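Local coordinates for protein oxidoreductase, Gfo/Idh/MocA family (Vibrio cholerae, PDB 1XEA) that probably acts as a nicotinamide nucleotide-dependent oxidoreductase, binding its cofactor on a Rossmann-fold domain, although its substrate is not established, at residues 170-175 and 296-301; 190-195 and 304-309; 199-204 and 210-215. All coordinates share one frame; numbering follows the deposited sequence.

Contact 1 of 3, residues 170-175 and 296-301; sequences HPLDSV and HQLAEA
Leu172 and Ala299 mark the nearest backbone approach between the end of helix 160-175 and the middle of helix 286-311, with CA atoms 8.1 Å apart. The meeting is apolar and small, burying 110 Å² in all. Leu298 offers a single methyl, CD1, which lodges against the forked end of Leu172: it lies 3.8 Å from Leu172 CD1 and 3.9 Å from Leu172 CD2. The Leu172 side chain leaves its helix facing helix 286-311, and a chi1 of -172° sets CG opposite the backbone nitrogen, which brings both CD1 and CD2 against that one methyl of Leu298. Leu172 CD2 also comes 4.2 Å from Ala299 N. Ala299, with its short side chain, adds a smaller patch and packs on Val164 and Phe165, about two turns back along helix 160-175.

Gfo/Idh/MocA proteins join an N-terminal Rossmann domain to a C-terminal domain built on a large open sheet, and helix 160-175 lies against that sheet here, with Pro171, Ser174 and Val175 all touching Trp149 of strand 146-152, while His170 touches Lys94, Asn122 and Arg123 in the region between the domains where relatives keep their substrate site. Within the helix, His170 O is held twice, by Ser174 N at 3.0 Å and by Ser174 OG at 2.8 Å, the hydroxyl lying 43° out of the carbonyl plane. Beside the leucines, Asp173 OD1 gathers Arg124 NH2, Arg291 NE and Ser295 OG.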
loop_
_atom_site.group_PDB
_atom_site.type_symbol
_atom_site.label_atom_id
_atom_site.label_comp_id
_atom_site.label_asym_id
_atom_site.label_seq_id
_atom_site.Cartn_x
_atom_site.Cartn_y
_atom_site.Cartn_z
ATOM N N HIS A 170 -2.888 25.827 8.443
ATOM C CA HIS A 170 -2.549 24.570 9.070
ATOM C C HIS A 170 -1.212 24.083 8.532
ATOM O O HIS A 170 -0.230 24.016 9.264
ATOM C CB HIS A 170 -3.622 23.523 8.810
ATOM C CG HIS A 170 -4.684 23.474 9.859
ATOM N ND1 HIS A 170 -4.394 23.395 11.204
ATOM C CD2 HIS A 170 -6.034 23.501 9.767
ATOM C CE1 HIS A 170 -5.519 23.380 11.895
ATOM N NE2 HIS A 170 -6.531 23.443 11.047
ATOM N N PRO A 171 -1.145 23.748 7.233
ATOM C CA PRO A 171 0.138 23.274 6.699
ATOM C C PRO A 171 1.257 24.307 6.771
ATOM O O PRO A 171 2.410 23.969 7.039
ATOM C CB PRO A 171 -0.208 22.889 5.260
ATOM C CG PRO A 171 -1.326 23.808 4.920
ATOM C CD PRO A 171 -2.170 23.788 6.173
ATOM N N LEU A 172 0.901 25.567 6.546
ATOM C CA LEU A 172 1.877 26.641 6.577
ATOM C C LEU A 172 2.594 26.706 7.928
ATOM O O LEU A 172 3.827 26.672 7.990
ATOM C CB LEU A 172 1.202 27.980 6.284
ATOM C CG LEU A 172 2.170 29.160 6.106
ATOM C CD1 LEU A 172 2.974 28.971 4.822
ATOM C CD2 LEU A 172 1.393 30.458 6.071
ATOM N N ASP A 173 1.821 26.803 9.005
ATOM C CA ASP A 173 2.389 26.864 10.344
ATOM C C ASP A 173 3.162 25.599 10.692
ATOM O O ASP A 173 4.276 25.662 11.220
ATOM C CB ASP A 173 1.301 27.053 11.401
ATOM C CG ASP A 173 1.843 26.890 12.821
ATOM O OD1 ASP A 173 2.529 27.799 13.325
ATOM O OD2 ASP A 173 1.602 25.839 13.439
ATOM N N SER A 174 2.559 24.448 10.413
ATOM C CA SER A 174 3.179 23.164 10.715
ATOM C C SER A 174 4.577 23.026 10.143
ATOM O O SER A 174 5.393 22.263 10.649
ATOM C CB SER A 174 2.304 22.023 10.194
ATOM O OG SER A 174 1.036 22.054 10.803
ATOM N N VAL A 175 4.848 23.781 9.092
ATOM C CA VAL A 175 6.130 23.727 8.433
ATOM C C VAL A 175 7.018 24.894 8.819
ATOM O O VAL A 175 8.231 24.834 8.655
ATOM C CB VAL A 175 5.916 23.733 6.918
ATOM C CG1 VAL A 175 7.228 23.833 6.209
ATOM C CG2 VAL A 175 5.194 22.459 6.495
ATOM N N HIS A 296 0.932 33.918 11.489
ATOM C CA HIS A 296 -0.178 34.772 11.133
ATOM C C HIS A 296 0.340 35.944 10.313
ATOM O O HIS A 296 -0.343 36.421 9.415
ATOM C CB HIS A 296 -0.919 35.271 12.373
ATOM C CG HIS A 296 -1.695 34.205 13.080
ATOM N ND1 HIS A 296 -1.114 33.332 13.972
ATOM C CD2 HIS A 296 -3.002 33.861 13.011
ATOM C CE1 HIS A 296 -2.031 32.497 14.427
ATOM N NE2 HIS A 296 -3.185 32.796 13.859
ATOM N N GLN A 297 1.548 36.406 10.597
ATOM C CA GLN A 297 2.068 37.517 9.824
ATOM C C GLN A 297 2.327 37.035 8.402
ATOM O O GLN A 297 2.086 37.762 7.439
ATOM C CB GLN A 297 3.345 38.068 10.467
ATOM C CG GLN A 297 3.098 38.690 11.852
ATOM C CD GLN A 297 4.375 39.172 12.540
ATOM O OE1 GLN A 297 5.397 38.478 12.550
ATOM N NE2 GLN A 297 4.311 40.356 13.140
ATOM N N LEU A 298 2.800 35.797 8.271
ATOM C CA LEU A 298 3.071 35.213 6.959
ATOM C C LEU A 298 1.759 35.023 6.181
ATOM O O LEU A 298 1.688 35.298 4.981
ATOM C CB LEU A 298 3.761 33.859 7.113
ATOM C CG LEU A 298 4.872 33.504 6.115
ATOM C CD1 LEU A 298 4.936 31.994 6.027
ATOM C CD2 LEU A 298 4.631 34.116 4.748
ATOM N N ALA A 299 0.728 34.542 6.868
ATOM C CA ALA A 299 -0.562 34.340 6.237
ATOM C C ALA A 299 -1.057 35.673 5.688
ATOM O O ALA A 299 -1.599 35.741 4.585
ATOM C CB ALA A 299 -1.555 33.783 7.239
ATOM N N GLU A 300 -0.871 36.735 6.465
ATOM C CA GLU A 300 -1.286 38.069 6.049
ATOM C C GLU A 300 -0.595 38.419 4.743
ATOM O O GLU A 300 -1.245 38.787 3.761
ATOM C CB GLU A 300 -0.898 39.095 7.114
ATOM C CG GLU A 300 -2.083 39.690 7.858
ATOM C CD GLU A 300 -3.026 40.429 6.933
ATOM O OE1 GLU A 300 -2.556 41.337 6.211
ATOM O OE2 GLU A 300 -4.235 40.102 6.934
ATOM N N ALA A 301 0.731 38.289 4.751
ATOM C CA ALA A 301 1.566 38.583 3.596
ATOM C C ALA A 301 1.095 37.819 2.373
ATOM O O ALA A 301 0.946 38.386 1.290
ATOM C CB ALA A 301 2.999 38.226 3.902
#

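Contact 2 of 3, residues 190-195 and 304-309; sequences YHMSEG and QQITQQ
Tyr190 OH donates to Gln309 OE1 at 3.2 Å, the hydrogen bond that ties strand 186-193, the outermost of its sheet within this chain, to the C-terminal part of helix 286-311. The amide oxygen lies at the edge of the phenol ring, near its plane, while the hydroxyl sits tilted 31° from the plane of the Gln309 carbonyl. The Gln309 side chain, extended beyond CG, brings its amide to the hydroxyl, and its CB also comes within 3.4 Å of Tyr190 OH.

Most of the packing is made by Ile306. Its CG2 methyl stands over one face of the Tyr190 ring, 4.0 Å from the centroid, in a CH-pi contact, and its CG1 lies 3.8 Å from Tyr190 CE2. The two side chains run antiparallel alongside each other, and with chi1 at 61° the ring is laid along the isoleucine while the hydroxyl reaches Gln309. Selenomethionine Met192 adds a looser touch, its SE 4.5 Å from Ile306 CG2.

The axes of strand 190-193 and helix 304-309 approach to 11.0 Å, their directions 50° apart. Tyr190 and Ile306 both rest on Leu200 of strand 196-206, and Ile306 also meets Ile160 at the start of helix 160-175, so that the tail of helix 286-311 is packed against both the sheet and that helix.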
loop_
_atom_site.group_PDB
_atom_site.type_symbol
_atom_site.label_atom_id
_atom_site.label_comp_id
_atom_site.label_asym_id
_atom_site.label_seq_id
_atom_site.Cartn_x
_atom_site.Cartn_y
_atom_site.Cartn_z
ATOM N N TYR A 190 0.357 29.843 -6.970
ATOM C CA TYR A 190 -1.049 29.553 -6.742
ATOM C C TYR A 190 -1.813 29.490 -8.047
ATOM O O TYR A 190 -1.249 29.717 -9.116
ATOM C CB TYR A 190 -1.666 30.595 -5.801
ATOM C CG TYR A 190 -1.626 32.003 -6.328
ATOM C CD1 TYR A 190 -2.565 32.439 -7.260
ATOM C CD2 TYR A 190 -0.622 32.891 -5.935
ATOM C CE1 TYR A 190 -2.509 33.716 -7.792
ATOM C CE2 TYR A 190 -0.553 34.178 -6.463
ATOM C CZ TYR A 190 -1.500 34.583 -7.394
ATOM O OH TYR A 190 -1.443 35.845 -7.941
ATOM N N HIS A 191 -3.091 29.147 -7.948
ATOM C CA HIS A 191 -3.962 29.052 -9.107
ATOM C C HIS A 191 -5.356 29.468 -8.695
ATOM O O HIS A 191 -5.819 29.130 -7.610
ATOM C CB HIS A 191 -4.011 27.625 -9.641
ATOM C CG HIS A 191 -4.906 27.455 -10.835
ATOM N ND1 HIS A 191 -4.648 28.050 -12.053
ATOM C CD2 HIS A 191 -6.034 26.723 -11.007
ATOM C CE1 HIS A 191 -5.573 27.688 -12.924
ATOM N NE2 HIS A 191 -6.424 26.882 -12.316
HETATM N N MSE A 192 -6.020 30.208 -9.570
HETATM C CA MSE A 192 -7.368 30.672 -9.307
HETATM C C MSE A 192 -8.327 29.967 -10.261
HETATM O O MSE A 192 -8.184 30.069 -11.475
HETATM C CB MSE A 192 -7.447 32.184 -9.522
HETATM C CG MSE A 192 -6.479 33.002 -8.692
HETATM SE SE MSE A 192 -6.991 33.181 -6.820
HETATM C CE MSE A 192 -8.832 33.762 -7.053
ATOM N N SER A 193 -9.287 29.229 -9.717
ATOM C CA SER A 193 -10.269 28.562 -10.560
ATOM C C SER A 193 -11.513 29.433 -10.499
ATOM O O SER A 193 -11.979 29.783 -9.413
ATOM C CB SER A 193 -10.585 27.160 -10.056
ATOM O OG SER A 193 -11.582 26.563 -10.867
ATOM N N GLU A 194 -12.056 29.757 -11.669
ATOM C CA GLU A 194 -13.211 30.637 -11.762
ATOM C C GLU A 194 -12.786 31.892 -11.013
ATOM O O GLU A 194 -11.822 32.551 -11.395
ATOM C CB GLU A 194 -14.444 30.018 -11.095
ATOM C CG GLU A 194 -15.680 30.060 -11.973
ATOM C CD GLU A 194 -15.744 28.890 -12.936
ATOM O OE1 GLU A 194 -16.137 27.790 -12.496
ATOM O OE2 GLU A 194 -15.395 29.054 -14.125
ATOM N N GLY A 195 -13.475 32.201 -9.921
ATOM C CA GLY A 195 -13.123 33.385 -9.161
ATOM C C GLY A 195 -12.584 33.102 -7.774
ATOM O O GLY A 195 -12.477 34.008 -6.948
ATOM N N GLN A 304 -2.240 39.220 0.887
ATOM C CA GLN A 304 -2.053 40.472 0.184
ATOM C C GLN A 304 -1.426 40.310 -1.184
ATOM O O GLN A 304 -2.022 40.711 -2.178
ATOM C CB GLN A 304 -1.230 41.428 1.033
ATOM C CG GLN A 304 -2.081 42.075 2.108
ATOM C CD GLN A 304 -1.287 42.980 3.009
ATOM O OE1 GLN A 304 -0.616 43.901 2.545
ATOM N NE2 GLN A 304 -1.356 42.730 4.308
ATOM N N GLN A 305 -0.241 39.720 -1.254
ATOM C CA GLN A 305 0.390 39.556 -2.549
ATOM C C GLN A 305 -0.548 38.913 -3.581
ATOM O O GLN A 305 -0.485 39.247 -4.764
ATOM C CB GLN A 305 1.677 38.744 -2.421
ATOM C CG GLN A 305 2.491 38.745 -3.699
ATOM C CD GLN A 305 3.836 38.048 -3.543
ATOM O OE1 GLN A 305 3.902 36.896 -3.112
ATOM N NE2 GLN A 305 4.916 38.742 -3.905
ATOM N N ILE A 306 -1.422 38.008 -3.143
ATOM C CA ILE A 306 -2.359 37.345 -4.060
ATOM C C ILE A 306 -3.476 38.308 -4.474
ATOM O O ILE A 306 -3.647 38.594 -5.657
ATOM C CB ILE A 306 -3.005 36.070 -3.420
ATOM C CG1 ILE A 306 -1.935 35.045 -3.054
ATOM C CG2 ILE A 306 -3.958 35.416 -4.402
ATOM C CD1 ILE A 306 -2.473 33.837 -2.294
ATOM N N THR A 307 -4.233 38.798 -3.496
ATOM C CA THR A 307 -5.322 39.732 -3.760
ATOM C C THR A 307 -4.853 40.826 -4.714
ATOM O O THR A 307 -5.564 41.187 -5.648
ATOM C CB THR A 307 -5.816 40.384 -2.459
ATOM O OG1 THR A 307 -6.340 39.377 -1.587
ATOM C CG2 THR A 307 -6.895 41.406 -2.751
ATOM N N GLN A 308 -3.651 41.344 -4.473
ATOM C CA GLN A 308 -3.070 42.383 -5.313
ATOM C C GLN A 308 -2.832 41.852 -6.717
ATOM O O GLN A 308 -3.451 42.304 -7.678
ATOM C CB GLN A 308 -1.731 42.849 -4.748
ATOM C CG GLN A 308 -0.996 43.815 -5.670
ATOM C CD GLN A 308 0.503 43.548 -5.748
ATOM O OE1 GLN A 308 0.933 42.441 -6.091
ATOM N NE2 GLN A 308 1.305 44.568 -5.444
ATOM N N GLN A 309 -1.922 40.890 -6.823
ATOM C CA GLN A 309 -1.572 40.289 -8.104
ATOM C C GLN A 309 -2.772 39.853 -8.934
ATOM O O GLN A 309 -2.692 39.788 -10.159
ATOM C CB GLN A 309 -0.635 39.103 -7.882
ATOM C CG GLN A 309 0.814 39.505 -7.759
ATOM C CD GLN A 309 1.709 38.353 -7.349
ATOM O OE1 GLN A 309 1.475 37.196 -7.717
ATOM N NE2 GLN A 309 2.756 38.669 -6.594
#

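Contact 3 of 3, residues 199-204 and 210-215; sequences RLDVQW and LLHASM
Leu200 with Met215, Val202 with Ala213 and Trp204 with Leu211 are the three hydrogen-bonded pairs of an antiparallel beta hairpin, strands 196-206 and 209-216, within the large sheet of the C-terminal domain. Each pair exchanges two N-H···O=C bonds, six in all; the straightest, Ala213 N to Val202 O, is 2.8 Å long at 176°. Asp201 and Gln203 instead bond through their backbones to Thr189 and His187 of strand 186-193, and Leu210, near the other strand's start, to Arg145 and Leu147.

On the face bearing Asp201, Gln203, His212 and Ser214, polar groups pair up. Ser214 OG donates to Asp201 OD1 at 2.8 Å, meeting it nearly along its C-O axis, and Arg199 NH1 makes a salt bridge to the other oxygen, Asp201 OD2, at 2.6 Å. Gripped at both oxygens, the carboxylate is fixed in rotation and probably stays ionised. Further along, Gln203 extends across the face of the His212 imidazole, with CB in a CH-pi contact 4.2 Å from the ring centroid and NE2 above the same face toward the rim, amide and ring planes 59° apart. Val202 O approaches the edge of the same ring, 3.4 Å from His212 CD2. The second subunit closes on this side, its Leu210 packing on Arg199 and Asp201.

The opposite face, with Leu200, Val202, Trp204, Leu211, Ala213 and selenomethionine Met215, is apolar and partly covered by helix 160-175. Trp204 NE1 is satisfied by Ser178 OG. With its CG set between backbone N and carbonyl carbon (chi1 70°), the indole lies over Leu211, whose CB stands above the six-membered ring, 4.0 Å from its centroid, while Leu211 CD1 lies 3.6 Å from Trp204 CZ2.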
loop_
_atom_site.group_PDB
_atom_site.type_symbol
_atom_site.label_atom_id
_atom_site.label_comp_id
_atom_site.label_asym_id
_atom_site.label_seq_id
_atom_site.Cartn_x
_atom_site.Cartn_y
_atom_site.Cartn_z
ATOM N N ARG A 199 -5.540 26.238 -5.593
ATOM C CA ARG A 199 -4.375 25.683 -4.909
ATOM C C ARG A 199 -3.333 26.753 -4.601
ATOM O O ARG A 199 -3.141 27.687 -5.379
ATOM C CB ARG A 199 -3.711 24.581 -5.732
ATOM C CG ARG A 199 -2.901 25.128 -6.854
ATOM C CD ARG A 199 -1.816 24.203 -7.311
ATOM N NE ARG A 199 -1.044 24.896 -8.335
ATOM C CZ ARG A 199 -0.190 25.885 -8.086
ATOM N NH1 ARG A 199 0.022 26.296 -6.844
ATOM N NH2 ARG A 199 0.434 26.498 -9.081
ATOM N N LEU A 200 -2.656 26.591 -3.466
ATOM C CA LEU A 200 -1.631 27.527 -2.996
ATOM C C LEU A 200 -0.382 26.742 -2.606
ATOM O O LEU A 200 -0.477 25.714 -1.938
ATOM C CB LEU A 200 -2.160 28.293 -1.779
ATOM C CG LEU A 200 -1.308 29.410 -1.196
ATOM C CD1 LEU A 200 -1.128 30.509 -2.227
ATOM C CD2 LEU A 200 -1.974 29.952 0.050
ATOM N N ASP A 201 0.782 27.222 -3.023
ATOM C CA ASP A 201 2.033 26.541 -2.710
ATOM C C ASP A 201 3.123 27.496 -2.263
ATOM O O ASP A 201 3.686 28.237 -3.072
ATOM C CB ASP A 201 2.525 25.748 -3.919
ATOM C CG ASP A 201 1.644 24.552 -4.232
ATOM O OD1 ASP A 201 1.420 23.724 -3.325
ATOM O OD2 ASP A 201 1.177 24.431 -5.384
ATOM N N VAL A 202 3.421 27.467 -0.969
ATOM C CA VAL A 202 4.446 28.325 -0.401
ATOM C C VAL A 202 5.647 27.490 -0.002
ATOM O O VAL A 202 5.534 26.533 0.761
ATOM C CB VAL A 202 3.931 29.073 0.831
ATOM C CG1 VAL A 202 5.069 29.849 1.476
ATOM C CG2 VAL A 202 2.808 30.008 0.430
ATOM N N GLN A 203 6.804 27.881 -0.514
ATOM C CA GLN A 203 8.038 27.164 -0.251
ATOM C C GLN A 203 9.230 28.117 -0.119
ATOM O O GLN A 203 9.385 29.044 -0.913
ATOM C CB GLN A 203 8.262 26.164 -1.391
ATOM C CG GLN A 203 9.708 25.918 -1.749
ATOM C CD GLN A 203 9.887 24.840 -2.802
ATOM O OE1 GLN A 203 10.967 24.707 -3.377
ATOM N NE2 GLN A 203 8.835 24.057 -3.055
ATOM N N TRP A 204 10.066 27.890 0.890
ATOM C CA TRP A 204 11.253 28.715 1.098
ATOM C C TRP A 204 12.348 27.888 1.762
ATOM O O TRP A 204 12.093 26.798 2.281
ATOM C CB TRP A 204 10.928 29.913 1.976
ATOM C CG TRP A 204 10.657 29.564 3.394
ATOM C CD1 TRP A 204 11.529 29.646 4.446
ATOM C CD2 TRP A 204 9.400 29.164 3.942
ATOM N NE1 TRP A 204 10.884 29.325 5.621
ATOM C CE2 TRP A 204 9.580 29.021 5.338
ATOM C CE3 TRP A 204 8.143 28.895 3.381
ATOM C CZ2 TRP A 204 8.533 28.655 6.190
ATOM C CZ3 TRP A 204 7.104 28.528 4.222
ATOM C CH2 TRP A 204 7.309 28.402 5.615
ATOM N N LEU A 210 14.662 22.921 3.643
ATOM C CA LEU A 210 13.698 23.443 2.700
ATOM C C LEU A 210 12.305 23.139 3.231
ATOM O O LEU A 210 11.940 21.973 3.416
ATOM C CB LEU A 210 13.904 22.808 1.328
ATOM C CG LEU A 210 12.887 23.174 0.235
ATOM C CD1 LEU A 210 13.070 24.604 -0.250
ATOM C CD2 LEU A 210 13.062 22.203 -0.920
ATOM N N LEU A 211 11.546 24.202 3.496
ATOM C CA LEU A 211 10.185 24.106 4.025
ATOM C C LEU A 211 9.176 24.276 2.894
ATOM O O LEU A 211 9.401 25.056 1.970
ATOM C CB LEU A 211 9.988 25.175 5.103
ATOM C CG LEU A 211 11.048 25.092 6.206
ATOM C CD1 LEU A 211 10.761 26.079 7.326
ATOM C CD2 LEU A 211 11.063 23.682 6.751
ATOM N N HIS A 212 8.065 23.549 2.961
ATOM C CA HIS A 212 7.067 23.618 1.896
ATOM C C HIS A 212 5.649 23.308 2.358
ATOM O O HIS A 212 5.384 22.242 2.921
ATOM C CB HIS A 212 7.462 22.651 0.773
ATOM C CG HIS A 212 6.580 22.716 -0.440
ATOM N ND1 HIS A 212 6.719 21.851 -1.506
ATOM C CD2 HIS A 212 5.559 23.547 -0.764
ATOM C CE1 HIS A 212 5.824 22.145 -2.433
ATOM N NE2 HIS A 212 5.108 23.171 -2.007
ATOM N N ALA A 213 4.742 24.247 2.109
ATOM C CA ALA A 213 3.335 24.091 2.469
ATOM C C ALA A 213 2.568 24.068 1.157
ATOM O O ALA A 213 2.674 24.985 0.352
ATOM C CB ALA A 213 2.872 25.247 3.342
ATOM N N SER A 214 1.788 23.015 0.960
ATOM C CA SER A 214 1.047 22.823 -0.267
ATOM C C SER A 214 -0.421 22.484 0.018
ATOM O O SER A 214 -0.734 21.613 0.836
ATOM C CB SER A 214 1.742 21.702 -1.045
ATOM O OG SER A 214 1.024 21.259 -2.169
HETATM N N MSE A 215 -1.325 23.188 -0.652
HETATM C CA MSE A 215 -2.744 22.934 -0.472
HETATM C C MSE A 215 -3.482 23.079 -1.781
HETATM O O MSE A 215 -3.560 24.173 -2.338
HETATM C CB MSE A 215 -3.340 23.903 0.537
HETATM C CG MSE A 215 -4.848 23.788 0.667
HETATM SE SE MSE A 215 -5.530 24.773 2.190
HETATM C CE MSE A 215 -5.105 23.484 3.566
#

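Contact 1 pairs two helices, contact 2 sets one of them on a strand of the sheet, and contact 3 pairs two strands of that sheet. Contacts 1 and 2 lie about 17 Å apart, centre to centre, along helix 286-311. Contact 3 is about 10 Å from the centre of contact 1, and Leu172 CA packs 3.7 Å from Ala213 CB. It lies about 15 Å from the centre of contact 2, where Ile306 CD1 meets Leu200 CD1 at 3.6 Å. Contacts 2 and 3 both reach the second subunit, whereas contact 1 lies on the helix whose His170 touches Lys94, in the region where relatives bind substrate.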